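PDB 4G2B: secreted effector protein sseI from Salmonella enterica subsp. enterica serovar Typhimurium, which probably acts as a cysteine-dependent, papain-like enzyme of the dermonecrotoxin type, delivered as a secreted effector into host cells. Local coordinates for residues N79-V84 / I143-Y148; L132-D137 / A161-V166; R104-L109 / C122-A127. All coordinates share one frame; numbering follows the deposited sequence.

Contact 1: N79-V84 / I143-Y148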
ATOM      1  N   ASN A  79      -3.689   6.699  19.421  1.00 32.90           N
ATOM      2  CA  ASN A  79      -4.159   5.306  19.266  1.00 31.89           C
ATOM      3  C   ASN A  79      -5.299   5.245  18.304  1.00 31.78           C
ATOM      4  O   ASN A  79      -5.852   6.293  17.914  1.00 32.54           O
ATOM      5  CB  ASN A  79      -4.520   4.646  20.616  1.00 32.19           C
ATOM      6  CG  ASN A  79      -5.624   5.350  21.352  1.00 34.64           C
ATOM      7  OD1 ASN A  79      -6.198   6.324  20.831  1.00 37.58           O
ATOM      8  ND2 ASN A  79      -6.014   4.805  22.549  1.00 36.10           N
ATOM      9  N   HIS A  80      -5.640   4.035  17.884  1.00 29.79           N
ATOM     10  CA  HIS A  80      -6.733   3.830  16.984  1.00 28.73           C
ATOM     11  C   HIS A  80      -7.127   2.351  17.077  1.00 28.24           C
ATOM     12  O   HIS A  80      -6.332   1.523  17.525  1.00 25.58           O
ATOM     13  CB  HIS A  80      -6.337   4.265  15.533  1.00 27.44           C
ATOM     14  CG  HIS A  80      -7.487   4.307  14.580  1.00 28.88           C
ATOM     15  ND1 HIS A  80      -8.471   5.265  14.620  1.00 29.96           N
ATOM     16  CD2 HIS A  80      -7.799   3.507  13.528  1.00 28.53           C
ATOM     17  CE1 HIS A  80      -9.386   4.994  13.703  1.00 28.50           C
ATOM     18  NE2 HIS A  80      -8.962   3.969  12.984  1.00 26.37           N
ATOM     19  N   PHE A  81      -8.351   2.031  16.645  1.00 27.74           N
ATOM     20  CA  PHE A  81      -8.836   0.689  16.674  1.00 29.75           C
ATOM     21  C   PHE A  81      -9.625   0.399  15.397  1.00 30.54           C
ATOM     22  O   PHE A  81     -10.265   1.319  14.806  1.00 31.74           O
ATOM     23  CB  PHE A  81      -9.741   0.476  17.926  1.00 30.83           C
ATOM     24  CG  PHE A  81      -9.022   0.745  19.227  1.00 31.00           C
ATOM     25  CD1 PHE A  81      -8.271  -0.256  19.816  1.00 33.65           C
ATOM     26  CD2 PHE A  81      -9.058   1.975  19.819  1.00 37.00           C
ATOM     27  CE1 PHE A  81      -7.561  -0.016  20.995  1.00 37.88           C
ATOM     28  CE2 PHE A  81      -8.343   2.235  21.008  1.00 33.55           C
ATOM     29  CZ  PHE A  81      -7.578   1.218  21.576  1.00 32.94           C
ATOM     30  N   ALA A  82      -9.511  -0.841  14.945  1.00 29.20           N
ATOM     31  CA  ALA A  82     -10.270  -1.364  13.796  1.00 29.02           C
ATOM     32  C   ALA A  82     -10.650  -2.783  14.120  1.00 28.47           C
ATOM     33  O   ALA A  82     -10.159  -3.345  15.082  1.00 29.60           O
ATOM     34  CB  ALA A  82      -9.381  -1.341  12.515  1.00 27.73           C
ATOM     35  N   VAL A  83     -11.448  -3.421  13.282  1.00 30.52           N
ATOM     36  CA  VAL A  83     -11.856  -4.807  13.559  1.00 29.84           C
ATOM     37  C   VAL A  83     -11.499  -5.656  12.355  1.00 29.97           C
ATOM     38  O   VAL A  83     -11.659  -5.214  11.195  1.00 28.96           O
ATOM     39  CB  VAL A  83     -13.407  -4.928  13.838  1.00 29.12           C
ATOM     40  CG1 VAL A  83     -13.781  -6.407  14.254  1.00 27.55           C
ATOM     41  CG2 VAL A  83     -13.784  -3.928  14.882  1.00 30.15           C
ATOM     42  N   VAL A  84     -10.972  -6.849  12.627  1.00 29.99           N
ATOM     43  CA  VAL A  84     -10.534  -7.803  11.596  1.00 30.27           C
ATOM     44  C   VAL A  84     -11.440  -9.006  11.644  1.00 31.92           C
ATOM     45  O   VAL A  84     -11.737  -9.500  12.712  1.00 32.15           O
ATOM     46  CB  VAL A  84      -9.096  -8.235  11.829  1.00 31.31           C
ATOM     47  CG1 VAL A  84      -8.548  -8.883  10.575  1.00 28.38           C
ATOM     48  CG2 VAL A  84      -8.254  -7.019  12.229  1.00 31.93           C
ATOM     49  N   ILE A 143      -9.236  -5.939  26.029  1.00 33.16           N
ATOM     50  CA  ILE A 143      -7.794  -6.149  26.151  1.00 33.82           C
ATOM     51  C   ILE A 143      -7.058  -5.196  25.135  1.00 32.46           C
ATOM     52  O   ILE A 143      -6.073  -4.530  25.455  1.00 33.12           O
ATOM     53  CB  ILE A 143      -7.414  -7.602  25.880  1.00 34.12           C
ATOM     54  CG1 ILE A 143      -7.932  -8.559  26.964  1.00 38.19           C
ATOM     55  CG2 ILE A 143      -5.915  -7.745  25.720  1.00 33.95           C
ATOM     56  CD1 ILE A 143      -7.227  -8.377  28.163  1.00 39.66           C
ATOM     57  N   ALA A 144      -7.574  -5.152  23.916  1.00 33.46           N
ATOM     58  CA  ALA A 144      -7.066  -4.215  22.878  1.00 32.35           C
ATOM     59  C   ALA A 144      -7.050  -2.773  23.360  1.00 32.63           C
ATOM     60  O   ALA A 144      -6.038  -2.079  23.171  1.00 31.69           O
ATOM     61  CB  ALA A 144      -7.938  -4.320  21.564  1.00 31.17           C
ATOM     62  N   ALA A 145      -8.160  -2.316  23.987  1.00 33.82           N
ATOM     63  CA  ALA A 145      -8.275  -0.907  24.431  1.00 33.83           C
ATOM     64  C   ALA A 145      -7.224  -0.633  25.500  1.00 34.44           C
ATOM     65  O   ALA A 145      -6.631   0.451  25.598  1.00 33.67           O
ATOM     66  CB  ALA A 145      -9.696  -0.592  24.964  1.00 34.76           C
ATOM     67  N   ASN A 146      -6.956  -1.661  26.297  1.00 34.94           N
ATOM     68  CA  ASN A 146      -5.979  -1.534  27.404  1.00 36.35           C
ATOM     69  C   ASN A 146      -4.548  -1.523  26.937  1.00 34.64           C
ATOM     70  O   ASN A 146      -3.685  -0.775  27.409  1.00 35.20           O
ATOM     71  CB  ASN A 146      -6.162  -2.779  28.244  1.00 37.39           C
ATOM     72  CG  ASN A 146      -6.373  -2.495  29.634  1.00 44.75           C
ATOM     73  OD1 ASN A 146      -7.478  -2.044  30.023  1.00 56.63           O
ATOM     74  ND2 ASN A 146      -5.373  -2.806  30.459  1.00 44.15           N
ATOM     75  N   ALA A 147      -4.276  -2.433  26.008  1.00 34.87           N
ATOM     76  CA  ALA A 147      -2.972  -2.544  25.441  1.00 33.78           C
ATOM     77  C   ALA A 147      -2.591  -1.303  24.719  1.00 33.46           C
ATOM     78  O   ALA A 147      -1.424  -0.970  24.698  1.00 33.60           O
ATOM     79  CB  ALA A 147      -2.903  -3.683  24.486  1.00 34.62           C
ATOM     80  N   TYR A 148      -3.540  -0.653  24.050  1.00 34.06           N
ATOM     81  CA  TYR A 148      -3.206   0.492  23.202  1.00 34.24           C
ATOM     82  C   TYR A 148      -3.938   1.708  23.783  1.00 36.05           C
ATOM     83  O   TYR A 148      -4.731   2.388  23.088  1.00 35.73           O
ATOM     84  CB  TYR A 148      -3.637   0.251  21.709  1.00 32.42           C
ATOM     85  CG  TYR A 148      -2.617  -0.577  20.962  1.00 31.39           C
ATOM     86  CD1 TYR A 148      -2.611  -1.960  21.069  1.00 27.29           C
ATOM     87  CD2 TYR A 148      -1.609   0.029  20.215  1.00 25.27           C
ATOM     88  CE1 TYR A 148      -1.630  -2.732  20.419  1.00 27.34           C
ATOM     89  CE2 TYR A 148      -0.645  -0.702  19.595  1.00 28.83           C
ATOM     90  CZ  TYR A 148      -0.645  -2.108  19.713  1.00 27.81           C
ATOM     91  OH  TYR A 148       0.361  -2.823  19.095  1.00 30.89           O
TER
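The Phe81 ring approaches the end of helix 141-147 with its outer edge. In the ring plane, at that edge, Ala144 O lies 3.4 Å from Phe81 CE1. Two further neighbours come in at a slant: Ala145 CA, 3.6 Å from Phe81 CE1, and Tyr148 O, 3.4 Å from Phe81 CZ. The aliphatic part of Tyr148 closes in on the same corner of the ring, its CB 4.0 Å from Phe81 CE1. Phe81 CG sits beside its own backbone N and anti to the carbonyl carbon (chi1 -59°), a torsion that carries the ring from the strand to the helix.

The second flat group is the carboxamide of Asn79. Its ND2 donates to Tyr148 O over 2.8 Å, and the acceptor lies almost in the amide plane of Asn79. The bond is close to straight, 162° at the hydrogen, and the donor lies in the carbonyl plane of Tyr148. Tyr148 is where the chain departs from helical backbone angles, although its N still donates to Ala144 O. Its phenol turns away from strand 78-87 and bonds through OH to Thr136.

On the strand, Phe81 also touches Cys42 of helix 42-56, as does its neighbour His80, whose NE2 is hydrogen-bonded to Asp95 OD1. A helix thus covers the strand that carries this histidine, and the grouping of Cys42, His80 and Asp95 is consistent with the Cys-His-Asp site of the papain-like fold.

Contact 2: L132-D137 / A161-V166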
ATOM      1  N   LEU A 132       5.531   6.490  12.741  1.00 34.97           N
ATOM      2  CA  LEU A 132       5.641   5.103  13.105  1.00 33.35           C
ATOM      3  C   LEU A 132       4.262   4.553  13.453  1.00 31.75           C
ATOM      4  O   LEU A 132       3.566   5.096  14.314  1.00 31.92           O
ATOM      5  CB  LEU A 132       6.523   4.982  14.314  1.00 33.20           C
ATOM      6  CG  LEU A 132       6.623   3.595  14.935  1.00 31.88           C
ATOM      7  CD1 LEU A 132       7.136   2.474  13.934  1.00 31.52           C
ATOM      8  CD2 LEU A 132       7.541   3.680  16.162  1.00 30.58           C
ATOM      9  N   ILE A 133       3.857   3.496  12.753  1.00 30.68           N
ATOM     10  CA  ILE A 133       2.522   2.917  12.896  1.00 30.46           C
ATOM     11  C   ILE A 133       2.663   1.423  13.083  1.00 30.35           C
ATOM     12  O   ILE A 133       3.339   0.704  12.320  1.00 29.50           O
ATOM     13  CB  ILE A 133       1.607   3.176  11.714  1.00 30.47           C
ATOM     14  CG1 ILE A 133       1.534   4.690  11.478  1.00 30.79           C
ATOM     15  CG2 ILE A 133       0.239   2.590  11.953  1.00 25.19           C
ATOM     16  CD1 ILE A 133       0.818   5.102  10.198  1.00 30.13           C
ATOM     17  N   TYR A 134       2.033   0.953  14.134  1.00 29.06           N
ATOM     18  CA  TYR A 134       2.112  -0.444  14.429  1.00 28.75           C
ATOM     19  C   TYR A 134       0.883  -0.828  15.189  1.00 28.46           C
ATOM     20  O   TYR A 134       0.171   0.037  15.756  1.00 27.99           O
ATOM     21  CB  TYR A 134       3.454  -0.791  15.120  1.00 29.11           C
ATOM     22  CG  TYR A 134       3.683  -0.251  16.486  1.00 29.11           C
ATOM     23  CD1 TYR A 134       2.943  -0.737  17.593  1.00 31.02           C
ATOM     24  CD2 TYR A 134       4.659   0.708  16.716  1.00 32.70           C
ATOM     25  CE1 TYR A 134       3.173  -0.222  18.888  1.00 32.46           C
ATOM     26  CE2 TYR A 134       4.884   1.226  17.985  1.00 32.12           C
ATOM     27  CZ  TYR A 134       4.143   0.769  19.067  1.00 35.37           C
ATOM     28  OH  TYR A 134       4.440   1.298  20.318  1.00 35.77           O
ATOM     29  N   TYR A 135       0.579  -2.112  15.121  1.00 30.04           N
ATOM     30  CA  TYR A 135      -0.638  -2.627  15.692  1.00 29.46           C
ATOM     31  C   TYR A 135      -0.466  -4.028  16.228  1.00 30.02           C
ATOM     32  O   TYR A 135       0.539  -4.674  15.980  1.00 30.30           O
ATOM     33  CB  TYR A 135      -1.768  -2.638  14.666  1.00 30.19           C
ATOM     34  CG  TYR A 135      -1.581  -3.588  13.491  1.00 29.15           C
ATOM     35  CD1 TYR A 135      -1.862  -4.948  13.603  1.00 29.42           C
ATOM     36  CD2 TYR A 135      -1.084  -3.137  12.272  1.00 29.31           C
ATOM     37  CE1 TYR A 135      -1.685  -5.785  12.561  1.00 27.28           C
ATOM     38  CE2 TYR A 135      -0.933  -4.010  11.224  1.00 28.29           C
ATOM     39  CZ  TYR A 135      -1.239  -5.296  11.349  1.00 29.71           C
ATOM     40  OH  TYR A 135      -1.076  -6.146  10.250  1.00 28.99           O
ATOM     41  N   THR A 136      -1.497  -4.471  16.941  1.00 29.41           N
ATOM     42  CA  THR A 136      -1.623  -5.856  17.405  1.00 29.45           C
ATOM     43  C   THR A 136      -3.069  -6.186  17.391  1.00 28.19           C
ATOM     44  O   THR A 136      -3.873  -5.335  17.743  1.00 27.35           O
ATOM     45  CB  THR A 136      -1.173  -6.022  18.866  1.00 28.63           C
ATOM     46  OG1 THR A 136       0.156  -5.547  19.014  1.00 28.32           O
ATOM     47  CG2 THR A 136      -1.239  -7.515  19.322  1.00 31.31           C
ATOM     48  N   ASP A 137      -3.369  -7.422  17.039  1.00 29.02           N
ATOM     49  CA  ASP A 137      -4.711  -7.912  16.996  1.00 30.05           C
ATOM     50  C   ASP A 137      -5.034  -8.748  18.240  1.00 29.90           C
ATOM     51  O   ASP A 137      -4.268  -9.577  18.613  1.00 28.94           O
ATOM     52  CB  ASP A 137      -4.858  -8.814  15.774  1.00 29.64           C
ATOM     53  CG  ASP A 137      -4.937  -8.029  14.460  1.00 32.35           C
ATOM     54  OD1 ASP A 137      -5.264  -6.835  14.476  1.00 33.69           O
ATOM     55  OD2 ASP A 137      -4.666  -8.627  13.414  1.00 36.54           O
ATOM     56  N   ALA A 161       7.656  -7.107  20.706  1.00 43.23           N
ATOM     57  CA  ALA A 161       7.108  -8.444  20.547  1.00 41.15           C
ATOM     58  C   ALA A 161       5.641  -8.288  20.373  1.00 39.55           C
ATOM     59  O   ALA A 161       5.020  -7.581  21.122  1.00 39.98           O
ATOM     60  CB  ALA A 161       7.400  -9.339  21.776  1.00 42.78           C
ATOM     61  N   GLY A 162       5.088  -8.947  19.365  1.00 36.52           N
ATOM     62  CA  GLY A 162       3.682  -8.890  19.063  1.00 35.29           C
ATOM     63  C   GLY A 162       3.197  -7.591  18.385  1.00 33.19           C
ATOM     64  O   GLY A 162       2.025  -7.423  18.109  1.00 34.34           O
ATOM     65  N   LYS A 163       4.068  -6.657  18.143  1.00 31.45           N
ATOM     66  CA  LYS A 163       3.706  -5.496  17.314  1.00 31.05           C
ATOM     67  C   LYS A 163       3.947  -5.807  15.813  1.00 29.68           C
ATOM     68  O   LYS A 163       4.903  -6.456  15.442  1.00 31.78           O
ATOM     69  CB  LYS A 163       4.548  -4.289  17.686  1.00 30.44           C
ATOM     70  CG  LYS A 163       4.590  -3.878  19.140  1.00 33.93           C
ATOM     71  CD  LYS A 163       3.305  -4.038  19.920  1.00 37.64           C
ATOM     72  CE  LYS A 163       3.428  -3.437  21.346  1.00 35.67           C
ATOM     73  NZ  LYS A 163       2.410  -4.015  22.256  1.00 40.66           N
ATOM     74  N   VAL A 164       3.088  -5.310  14.976  1.00 29.00           N
ATOM     75  CA  VAL A 164       3.163  -5.527  13.565  1.00 29.86           C
ATOM     76  C   VAL A 164       3.272  -4.159  12.949  1.00 28.11           C
ATOM     77  O   VAL A 164       2.438  -3.289  13.213  1.00 27.89           O
ATOM     78  CB  VAL A 164       1.954  -6.231  13.060  1.00 28.52           C
ATOM     79  CG1 VAL A 164       2.145  -6.534  11.528  1.00 30.37           C
ATOM     80  CG2 VAL A 164       1.650  -7.485  13.913  1.00 30.19           C
ATOM     81  N   PHE A 165       4.327  -3.941  12.154  1.00 29.89           N
ATOM     82  CA  PHE A 165       4.694  -2.580  11.697  1.00 29.63           C
ATOM     83  C   PHE A 165       4.133  -2.218  10.333  1.00 30.62           C
ATOM     84  O   PHE A 165       4.480  -2.783   9.290  1.00 29.96           O
ATOM     85  CB  PHE A 165       6.200  -2.435  11.750  1.00 31.32           C
ATOM     86  CG  PHE A 165       6.705  -2.507  13.086  1.00 32.14           C
ATOM     87  CD1 PHE A 165       7.005  -1.355  13.780  1.00 36.46           C
ATOM     88  CD2 PHE A 165       6.782  -3.721  13.737  1.00 37.07           C
ATOM     89  CE1 PHE A 165       7.432  -1.408  15.154  1.00 31.70           C
ATOM     90  CE2 PHE A 165       7.235  -3.796  15.054  1.00 36.61           C
ATOM     91  CZ  PHE A 165       7.541  -2.630  15.771  1.00 34.67           C
ATOM     92  N   VAL A 166       3.205  -1.294  10.340  1.00 29.65           N
ATOM     93  CA  VAL A 166       2.692  -0.757   9.102  1.00 30.05           C
ATOM     94  C   VAL A 166       3.749   0.144   8.500  1.00 31.11           C
ATOM     95  O   VAL A 166       3.907   0.134   7.290  1.00 31.85           O
ATOM     96  CB  VAL A 166       1.387   0.066   9.318  1.00 28.65           C
ATOM     97  CG1 VAL A 166       0.951   0.843   7.995  1.00 29.14           C
ATOM     98  CG2 VAL A 166       0.300  -0.902   9.763  1.00 28.28           C
TER
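Tyr134 and Tyr135 pair with Phe165 and Val164 as the antiparallel edge of the central sheet, where the short strand 164-165 is added to strand 132-138. Tyr135 and Val164 form the hydrogen-bonded pair: Tyr135 N reaches Val164 O at 2.9 Å, and Val164 N reaches Tyr135 O at 2.8 Å. Val166 N donates to Ile133 O beyond the non-hydrogen-bonded pair of Tyr134 and Phe165, but with a more bent angle of 131°.

The side chains divide between the two faces. On one, Tyr134 CB stands over the Phe165 ring, 4.1 Å from its centroid, while Leu132 CD1 meets the edge of that ring. The two side chains run in the same direction, their ring planes 49° apart, neither stacked nor edge-to-face. Lys163 CG approaches Tyr134 CD1 obliquely at 3.9 Å. On the other, Tyr135 CG lies between backbone N and carbonyl carbon (chi1 66°), which lays the ring against Val164 CB, 3.8 Å from the centroid; Val166 CG2 touches the ring edge in plane. Thr136 OG1, which keeps a second partner in Tyr148, donates to Gly162 O at 2.8 Å from above the carbonyl plane.

Strand 61-69 lies along the other side of strand 132-138, with Tyr134 OH bonded to Trp69 NE1. Helix 170-175 packs through Phe172 on Leu132 and Phe165, whereas Val166 rests on Trp120 and Tyr124 of helix 117-125.

Contact 3: R104-L109 / C122-A127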
ATOM      1  N   ARG A 104      -5.754  15.752  10.353  1.00 52.86           N
ATOM      2  CA  ARG A 104      -4.772  15.580  11.405  1.00 53.87           C
ATOM      3  C   ARG A 104      -3.510  14.945  10.947  1.00 52.60           C
ATOM      4  O   ARG A 104      -2.936  14.189  11.691  1.00 54.57           O
ATOM      5  CB  ARG A 104      -5.317  14.680  12.485  1.00 54.64           C
ATOM      6  CG  ARG A 104      -6.611  15.095  13.001  1.00 57.72           C
ATOM      7  CD  ARG A 104      -6.692  14.636  14.395  1.00 62.87           C
ATOM      8  NE  ARG A 104      -8.009  14.917  14.945  1.00 66.15           N
ATOM      9  CZ  ARG A 104      -8.250  15.113  16.242  1.00 69.39           C
ATOM     10  NH1 ARG A 104      -7.258  15.100  17.145  1.00 70.62           N
ATOM     11  NH2 ARG A 104      -9.492  15.358  16.636  1.00 70.89           N
ATOM     12  N   GLY A 105      -3.069  15.220   9.732  1.00 52.23           N
ATOM     13  CA  GLY A 105      -1.780  14.710   9.249  1.00 50.80           C
ATOM     14  C   GLY A 105      -1.901  13.588   8.255  1.00 49.24           C
ATOM     15  O   GLY A 105      -0.925  13.172   7.664  1.00 49.64           O
ATOM     16  N   MET A 106      -3.094  13.037   8.079  1.00 48.58           N
ATOM     17  CA  MET A 106      -3.213  11.881   7.219  1.00 46.24           C
ATOM     18  C   MET A 106      -4.401  12.075   6.331  1.00 45.96           C
ATOM     19  O   MET A 106      -5.424  11.386   6.449  1.00 44.25           O
ATOM     20  CB  MET A 106      -3.279  10.597   8.051  1.00 46.76           C
ATOM     21  CG  MET A 106      -2.094  10.464   8.979  1.00 46.40           C
ATOM     22  SD  MET A 106      -1.852   8.788   9.559  1.00 50.64           S
ATOM     23  CE  MET A 106      -3.481   8.475  10.167  1.00 49.94           C
ATOM     24  N   SER A 107      -4.234  13.021   5.404  1.00 45.53           N
ATOM     25  CA  SER A 107      -5.332  13.501   4.556  1.00 45.02           C
ATOM     26  C   SER A 107      -5.791  12.463   3.540  1.00 44.39           C
ATOM     27  O   SER A 107      -6.951  12.467   3.139  1.00 45.54           O
ATOM     28  CB  SER A 107      -4.959  14.841   3.878  1.00 45.55           C
ATOM     29  OG  SER A 107      -3.868  14.640   3.020  1.00 45.60           O
ATOM     30  N   ASN A 108      -4.917  11.525   3.180  1.00 43.30           N
ATOM     31  CA  ASN A 108      -5.307  10.390   2.390  1.00 43.02           C
ATOM     32  C   ASN A 108      -6.357   9.490   3.083  1.00 40.53           C
ATOM     33  O   ASN A 108      -7.053   8.771   2.428  1.00 40.35           O
ATOM     34  CB  ASN A 108      -4.068   9.635   1.930  1.00 44.23           C
ATOM     35  CG  ASN A 108      -3.085  10.560   1.168  1.00 51.51           C
ATOM     36  OD1 ASN A 108      -3.460  11.683   0.755  1.00 58.62           O
ATOM     37  ND2 ASN A 108      -1.819  10.107   0.995  1.00 56.61           N
ATOM     38  N   LEU A 109      -6.522   9.605   4.395  1.00 38.14           N
ATOM     39  CA  LEU A 109      -7.557   8.865   5.100  1.00 38.14           C
ATOM     40  C   LEU A 109      -8.836   9.693   5.173  1.00 37.41           C
ATOM     41  O   LEU A 109      -9.118  10.290   6.175  1.00 37.32           O
ATOM     42  CB  LEU A 109      -7.069   8.484   6.519  1.00 38.47           C
ATOM     43  CG  LEU A 109      -5.887   7.499   6.646  1.00 37.10           C
ATOM     44  CD1 LEU A 109      -5.710   7.144   8.126  1.00 35.80           C
ATOM     45  CD2 LEU A 109      -6.101   6.231   5.845  1.00 38.55           C
ATOM     46  N   CYS A 122      -1.656  -0.903   3.200  1.00 27.47           N
ATOM     47  CA  CYS A 122      -1.150   0.052   2.173  1.00 29.85           C
ATOM     48  C   CYS A 122      -1.706   1.438   2.424  1.00 29.22           C
ATOM     49  O   CYS A 122      -0.987   2.418   2.341  1.00 29.60           O
ATOM     50  CB  CYS A 122      -1.494  -0.409   0.748  1.00 28.25           C
ATOM     51  SG  CYS A 122      -0.456  -1.734   0.251  1.00 33.74           S
ATOM     52  N   LYS A 123      -2.994   1.499   2.766  1.00 29.95           N
ATOM     53  CA  LYS A 123      -3.676   2.743   3.007  1.00 29.65           C
ATOM     54  C   LYS A 123      -2.990   3.531   4.112  1.00 29.15           C
ATOM     55  O   LYS A 123      -2.693   4.740   3.969  1.00 27.56           O
ATOM     56  CB  LYS A 123      -5.141   2.511   3.355  1.00 30.87           C
ATOM     57  CG  LYS A 123      -6.018   3.706   3.278  1.00 33.12           C
ATOM     58  CD  LYS A 123      -6.440   4.055   1.847  1.00 33.57           C
ATOM     59  CE  LYS A 123      -7.114   5.361   1.740  1.00 35.59           C
ATOM     60  NZ  LYS A 123      -7.740   5.531   0.396  1.00 35.66           N
ATOM     61  N   TYR A 124      -2.720   2.866   5.213  1.00 28.85           N
ATOM     62  CA  TYR A 124      -2.030   3.510   6.289  1.00 28.36           C
ATOM     63  C   TYR A 124      -0.579   3.808   5.959  1.00 29.36           C
ATOM     64  O   TYR A 124      -0.117   4.871   6.294  1.00 29.59           O
ATOM     65  CB  TYR A 124      -2.137   2.707   7.628  1.00 29.86           C
ATOM     66  CG  TYR A 124      -3.410   3.032   8.380  1.00 26.93           C
ATOM     67  CD1 TYR A 124      -4.616   2.509   7.972  1.00 29.10           C
ATOM     68  CD2 TYR A 124      -3.427   3.969   9.400  1.00 31.60           C
ATOM     69  CE1 TYR A 124      -5.766   2.885   8.581  1.00 30.26           C
ATOM     70  CE2 TYR A 124      -4.581   4.326  10.020  1.00 29.32           C
ATOM     71  CZ  TYR A 124      -5.747   3.753   9.614  1.00 30.97           C
ATOM     72  OH  TYR A 124      -6.922   4.070  10.244  1.00 31.69           O
ATOM     73  N   ARG A 125       0.114   2.874   5.310  1.00 29.21           N
ATOM     74  CA  ARG A 125       1.539   3.010   5.038  1.00 30.50           C
ATOM     75  C   ARG A 125       1.760   4.247   4.162  1.00 30.92           C
ATOM     76  O   ARG A 125       2.661   5.091   4.397  1.00 29.46           O
ATOM     77  CB  ARG A 125       2.031   1.733   4.337  1.00 30.75           C
ATOM     78  CG  ARG A 125       3.451   1.656   3.789  1.00 28.33           C
ATOM     79  CD  ARG A 125       3.668   0.259   3.170  1.00 29.79           C
ATOM     80  NE  ARG A 125       4.676  -0.286   3.998  1.00 43.42           N
ATOM     81  CZ  ARG A 125       4.809  -1.493   4.465  1.00 44.45           C
ATOM     82  NH1 ARG A 125       3.994  -2.479   4.208  1.00 44.58           N
ATOM     83  NH2 ARG A 125       5.880  -1.668   5.195  1.00 51.23           N
ATOM     84  N   MET A 126       0.908   4.374   3.163  1.00 30.80           N
ATOM     85  CA  MET A 126       1.150   5.408   2.189  1.00 31.68           C
ATOM     86  C   MET A 126       0.527   6.777   2.582  1.00 33.14           C
ATOM     87  O   MET A 126       0.602   7.708   1.811  1.00 33.13           O
ATOM     88  CB  MET A 126       0.608   4.947   0.841  1.00 31.98           C
ATOM     89  CG  MET A 126       1.292   3.814   0.226  1.00 31.23           C
ATOM     90  SD  MET A 126       3.060   3.744   0.332  1.00 37.74           S
ATOM     91  CE  MET A 126       3.524   4.981  -0.948  1.00 34.01           C
ATOM     92  N   ALA A 127      -0.092   6.874   3.759  1.00 33.62           N
ATOM     93  CA  ALA A 127      -0.777   8.049   4.217  1.00 33.73           C
ATOM     94  C   ALA A 127       0.190   8.908   5.028  1.00 35.20           C
ATOM     95  O   ALA A 127      -0.103  10.058   5.272  1.00 36.26           O
ATOM     96  CB  ALA A 127      -1.987   7.701   5.068  1.00 34.31           C
TER
HETATM   97  O   HOH W   1      -2.364  11.139   4.224  1.00 42.86           O
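Leu109 wedges its side chain between Ala127, Lys123 and Tyr124 at the end of helix 117-125. From CB the chain passes to CG, turned away from its carbonyl carbon (chi1 -65°), which points both methyls at the helix; CG itself lies 4.2 Å from Ala127 CB. There it forks. The CD1 branch runs over one face of the Tyr124 ring, 4.0 Å from the centroid and 29° off the normal, coming nearest to CE2 and CZ. The CD2 branch instead lies 3.6 Å from Lys123 CG, the leucine and the lysine running antiparallel to each other where they meet. Lys123 bends at its second torsion (chi2 79°), which brings its CE to 3.5 Å from Asn108 O, while its NZ is held by Asn11 OD1 and Tyr10 O.

Met106 supports the same patch from its own side, CB against Ala127 CB and the terminal CE near Tyr124 CE2 at an oblique approach. Met106 to Leu109 forms a type I beta turn, closed by Leu109 N bonding to Met106 O. A water accepts from Asn108 N at 2.8 Å and donates to Ala127 O at 2.7 Å, linking the turn to the residues just past the helix where no direct backbone bond is made.

Cys122, two residues before Tyr124, forms a disulfide with Cys122 of the second subunit. Tyr124 OH bonds to Asp95 OD2 at the end of strand 90-95. The loop between strands 90-95 and 113-116 is thus packed on helix 117-125, whose Lys123 and Tyr124 also touch Leu113 of the edge strand.

Contacts 1 and 2 lie about 11 Å apart, centre to centre, and interlock along the chain: their segments alternate, and both reach the same antiparallel sheet. Tyr148 of contact 1 reaches into contact 2, at Thr136 and Lys163. The centre of contact 3 is about 18 Å from that of contact 1 and 16 Å from that of contact 2, on the opposite side of the chain's centre from contact 1. It is nested in the loop that contact 1 closes and is completed before contact 2 begins. Tyr124 of contact 3 packs near His80 of contact 1 and Val166 of contact 2, so helix 117-125 reaches both the sheet's edge and the probable active site.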